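Local coordinates for hypothetical protein Atu2648 (Agrobacterium tumefaciens str. C58, PDB 1ZCE) that is of unknown function but belongs to the EVE domain family, related to the ASCH and PUA domains, some of which bind RNA, at residues A[30-34]-A[35-39]; A[92-95]-A[96-100]. One frame throughout, in Å; residues are numbered along the deposited sequence.

Contact 1 (A[30-34]-A[35-39]); sequences TGVRN and YQARN
Asn34 and Ala37 meet in a textbook N-cap: the side-chain oxygen OD1 of Asn34 accepts the backbone N-H of Ala37 at 2.9 Å from its N, the N-H...O angle being 161°. The N-H approaches tilted a little from the amide plane of the asparagine. With CG anti to the backbone N (chi1 177°), the Asn34 side chain folds back over the first turn of helix 35-42, and the same OD1 lies 3.4 Å from CB of Gln36. The main chain of Asn34 contributes the first regular helical bond, its carbonyl O lying 2.9 Å from N of Arg38. One residue thus meets two amides of a helix start, one through its side chain and one through its backbone.

Farther along the turn, the guanidinium of Arg38 holds OD1 of Asn39 side-on through NE and NH2, the oxygen lying close to its plane. A bend at chi3 (67°) brings the group round, and CD2 of Tyr35 lies on one face, displaced toward the rim, 3.6 Å above the plane. Beside the cap, CG1 of Val32 touches CB of Ala37 at 3.6 Å, an apolar contact between two buried residues.

Around this start of the helix, Tyr35 OH is hydrogen-bonded to NZ of Lys82 and Arg38 NH1 to the backbone O of Lys82, while Arg33 forms a salt bridge with Asp74 and a cation-pi contact with Trp83. The loop leaving edge strand 27-28 is thereby tied to the 74-83 region, between strands 60-73 and 84-99, as it enters helix 35-42.

Contact 2 (A[92-95]-A[96-100]); sequences CDMP and QPVSL
Met94 reaches across a corner in strand 84-99 toward Val98, its CG 4.3 Å from CG2 of Val98; this strand is the second arm of a beta hairpin with strand 60-73. The strand changes direction at Pro95 and Gln96, yet both of its arms keep pairing with strand 60-73. Met94, present as selenomethionine, has its CG anti to the backbone N (chi1 -179°). From there CG also lies 3.7 Å from the carbonyl O of Gln96. The meeting with Val98 is an apolar touch between two buried residues. Phe51, Val61 and Leu139 also meet Met94, and Val133 and Met136 of helix 127-136 meet Val98, so this side is enclosed. The pairing with the hairpin partner runs through backbone bonds of Met94 to Val62 and of Val98 to Val61.

The solvent side is built differently. Pro95, Gln96 and Pro97 are exposed, and two proline rings flank the glutamine at the turn. The Gln96 chain bends at chi2 (78°) and doubles back over the preceding residue, bringing its amide NE2 to 3.3 Å from CB of Pro95. The amide only rests against the proline, since NE2 is badly aimed for a bond to the Pro95 carbonyl. Gln96 is instead held through its backbone, which bonds to Gly137 just past helix 127-136.

Pro97 has no N-H to offer, and its CD lies against two carbonyl oxygens, 3.5 Å from O of Met94 and 3.6 Å from O of Pro95.

Contact 1 precedes contact 2 along the chain, and the two lie on opposite sides of the molecule's centre, 25 Å apart between centres and about 17 Å between nearest atoms, without touching. Both belong to the EVE domain and are linked through its mixed sheet: contact 1 follows edge strand 27-28, which pairs antiparallel with strand 84-99, where contact 2 lies. Each is a local change of direction, one from loop into helix, the other within a strand. In this compact alpha-beta domain, contact 1 starts helix 35-42 after the edge strand, and contact 2 bends the neighbouring strand ahead of helix 100-105.

Contact 1 (A[30-34]-A[35-39])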
# COMPACT_ATOMS: atom_id res chain seq x y z
N THR A 30 -3.25 0.20 11.63
CA THR A 30 -3.87 1.15 12.54
C THR A 30 -3.53 2.61 12.27
O THR A 30 -2.62 2.92 11.51
CB THR A 30 -3.46 0.85 13.98
OG1 THR A 30 -2.04 0.99 14.11
CG2 THR A 30 -3.85 -0.56 14.37
N GLY A 31 -4.28 3.50 12.91
CA GLY A 31 -4.01 4.93 12.79
C GLY A 31 -4.64 5.69 11.64
O GLY A 31 -4.48 6.90 11.57
N VAL A 32 -5.35 5.00 10.75
CA VAL A 32 -5.98 5.70 9.64
C VAL A 32 -7.21 6.43 10.16
O VAL A 32 -8.11 5.82 10.73
CB VAL A 32 -6.38 4.71 8.52
CG1 VAL A 32 -7.19 5.43 7.45
CG2 VAL A 32 -5.13 4.10 7.91
N ARG A 33 -7.23 7.75 9.97
CA ARG A 33 -8.34 8.58 10.42
C ARG A 33 -8.83 9.44 9.26
O ARG A 33 -9.05 10.65 9.39
CB ARG A 33 -7.88 9.47 11.59
CG ARG A 33 -7.38 8.68 12.80
CD ARG A 33 -8.49 7.88 13.47
NE ARG A 33 -8.03 7.15 14.66
CZ ARG A 33 -7.62 5.89 14.66
NH1 ARG A 33 -7.61 5.18 13.54
NH2 ARG A 33 -7.22 5.32 15.80
N ASN A 34 -8.98 8.79 8.11
CA ASN A 34 -9.44 9.42 6.88
C ASN A 34 -10.52 8.48 6.34
O ASN A 34 -10.28 7.29 6.16
CB ASN A 34 -8.26 9.52 5.90
CG ASN A 34 -8.66 10.11 4.56
OD1 ASN A 34 -9.30 9.45 3.74
ND2 ASN A 34 -8.28 11.36 4.32
N TYR A 35 -11.71 9.02 6.09
CA TYR A 35 -12.81 8.20 5.62
C TYR A 35 -12.55 7.48 4.30
O TYR A 35 -12.84 6.30 4.17
CB TYR A 35 -14.09 9.03 5.51
CG TYR A 35 -14.55 9.59 6.84
CD1 TYR A 35 -14.57 10.96 7.07
CD2 TYR A 35 -14.93 8.74 7.87
CE1 TYR A 35 -14.97 11.48 8.30
CE2 TYR A 35 -15.33 9.25 9.10
CZ TYR A 35 -15.35 10.61 9.31
OH TYR A 35 -15.74 11.12 10.53
N GLN A 36 -11.99 8.19 3.33
CA GLN A 36 -11.71 7.59 2.04
C GLN A 36 -10.69 6.46 2.14
O GLN A 36 -10.84 5.42 1.50
CB GLN A 36 -11.23 8.64 1.04
CG GLN A 36 -10.80 8.07 -0.29
CD GLN A 36 -11.86 7.19 -0.92
OE1 GLN A 36 -11.55 6.30 -1.71
NE2 GLN A 36 -13.12 7.44 -0.58
N ALA A 37 -9.64 6.68 2.93
CA ALA A 37 -8.61 5.66 3.12
C ALA A 37 -9.23 4.44 3.80
O ALA A 37 -8.95 3.29 3.43
CB ALA A 37 -7.47 6.21 3.95
N ARG A 38 -10.06 4.69 4.81
CA ARG A 38 -10.75 3.63 5.53
C ARG A 38 -11.63 2.86 4.56
O ARG A 38 -11.65 1.63 4.57
CB ARG A 38 -11.62 4.23 6.63
CG ARG A 38 -12.46 3.21 7.39
CD ARG A 38 -13.64 3.87 8.08
NE ARG A 38 -14.60 4.39 7.12
CZ ARG A 38 -15.71 5.05 7.45
NH1 ARG A 38 -15.99 5.27 8.73
NH2 ARG A 38 -16.53 5.48 6.51
N ASN A 39 -12.37 3.58 3.73
CA ASN A 39 -13.26 2.95 2.77
C ASN A 39 -12.49 2.15 1.74
O ASN A 39 -12.98 1.13 1.25
CB ASN A 39 -14.16 3.99 2.10
CG ASN A 39 -15.14 4.64 3.08
OD1 ASN A 39 -15.35 4.14 4.19
ND2 ASN A 39 -15.74 5.74 2.66

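Contact 2 (A[92-95]-A[96-100])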
# COMPACT_ATOMS: atom_id res chain seq x y z
N CYS A 92 7.08 -9.37 -1.19
CA CYS A 92 8.43 -9.33 -1.72
C CYS A 92 8.94 -7.90 -1.82
O CYS A 92 8.15 -6.95 -1.81
CB CYS A 92 8.48 -9.98 -3.11
SG CYS A 92 7.54 -9.10 -4.39
N ASP A 93 10.25 -7.74 -1.89
CA ASP A 93 10.83 -6.41 -2.01
C ASP A 93 10.68 -5.96 -3.45
O ASP A 93 10.43 -6.77 -4.34
CB ASP A 93 12.33 -6.44 -1.69
CG ASP A 93 12.63 -7.07 -0.35
OD1 ASP A 93 12.07 -6.61 0.66
OD2 ASP A 93 13.43 -8.03 -0.32
N MSE A 94 10.79 -4.66 -3.67
CA MSE A 94 10.76 -4.14 -5.03
C MSE A 94 12.25 -4.15 -5.34
O MSE A 94 13.02 -3.44 -4.69
CB MSE A 94 10.22 -2.71 -5.05
CG MSE A 94 10.14 -2.12 -6.46
SE MSE A 94 8.93 -3.08 -7.61
CE MSE A 94 7.29 -2.26 -7.01
N PRO A 95 12.69 -4.99 -6.30
CA PRO A 95 14.10 -5.09 -6.68
C PRO A 95 14.83 -3.74 -6.71
O PRO A 95 15.88 -3.58 -6.09
CB PRO A 95 14.04 -5.76 -8.04
CG PRO A 95 12.90 -6.72 -7.85
CD PRO A 95 11.86 -5.86 -7.15
N GLN A 96 14.27 -2.80 -7.46
CA GLN A 96 14.84 -1.46 -7.55
C GLN A 96 13.73 -0.49 -7.14
O GLN A 96 12.88 -0.13 -7.95
CB GLN A 96 15.30 -1.15 -8.98
CG GLN A 96 16.50 -1.96 -9.46
CD GLN A 96 16.13 -3.37 -9.86
OE1 GLN A 96 15.29 -3.58 -10.74
NE2 GLN A 96 16.76 -4.36 -9.23
N PRO A 97 13.72 -0.07 -5.87
CA PRO A 97 12.71 0.85 -5.36
C PRO A 97 12.44 2.00 -6.33
O PRO A 97 13.36 2.61 -6.85
CB PRO A 97 13.31 1.31 -4.03
CG PRO A 97 13.98 0.05 -3.55
CD PRO A 97 14.69 -0.42 -4.81
N VAL A 98 11.16 2.27 -6.55
CA VAL A 98 10.73 3.31 -7.49
C VAL A 98 10.46 4.64 -6.79
O VAL A 98 9.54 4.76 -5.98
CB VAL A 98 9.46 2.85 -8.24
CG1 VAL A 98 9.08 3.87 -9.30
CG2 VAL A 98 9.69 1.48 -8.86
N SER A 99 11.25 5.65 -7.14
CA SER A 99 11.11 6.97 -6.53
C SER A 99 9.89 7.73 -7.03
O SER A 99 9.42 7.52 -8.15
CB SER A 99 12.36 7.82 -6.81
OG SER A 99 12.42 8.18 -8.18
N LEU A 100 9.39 8.62 -6.18
CA LEU A 100 8.24 9.44 -6.52
C LEU A 100 8.59 10.29 -7.73
O LEU A 100 7.75 10.55 -8.59
CB LEU A 100 7.88 10.35 -5.34
CG LEU A 100 6.75 11.34 -5.57
CD1 LEU A 100 5.44 10.60 -5.80
CD2 LEU A 100 6.63 12.27 -4.37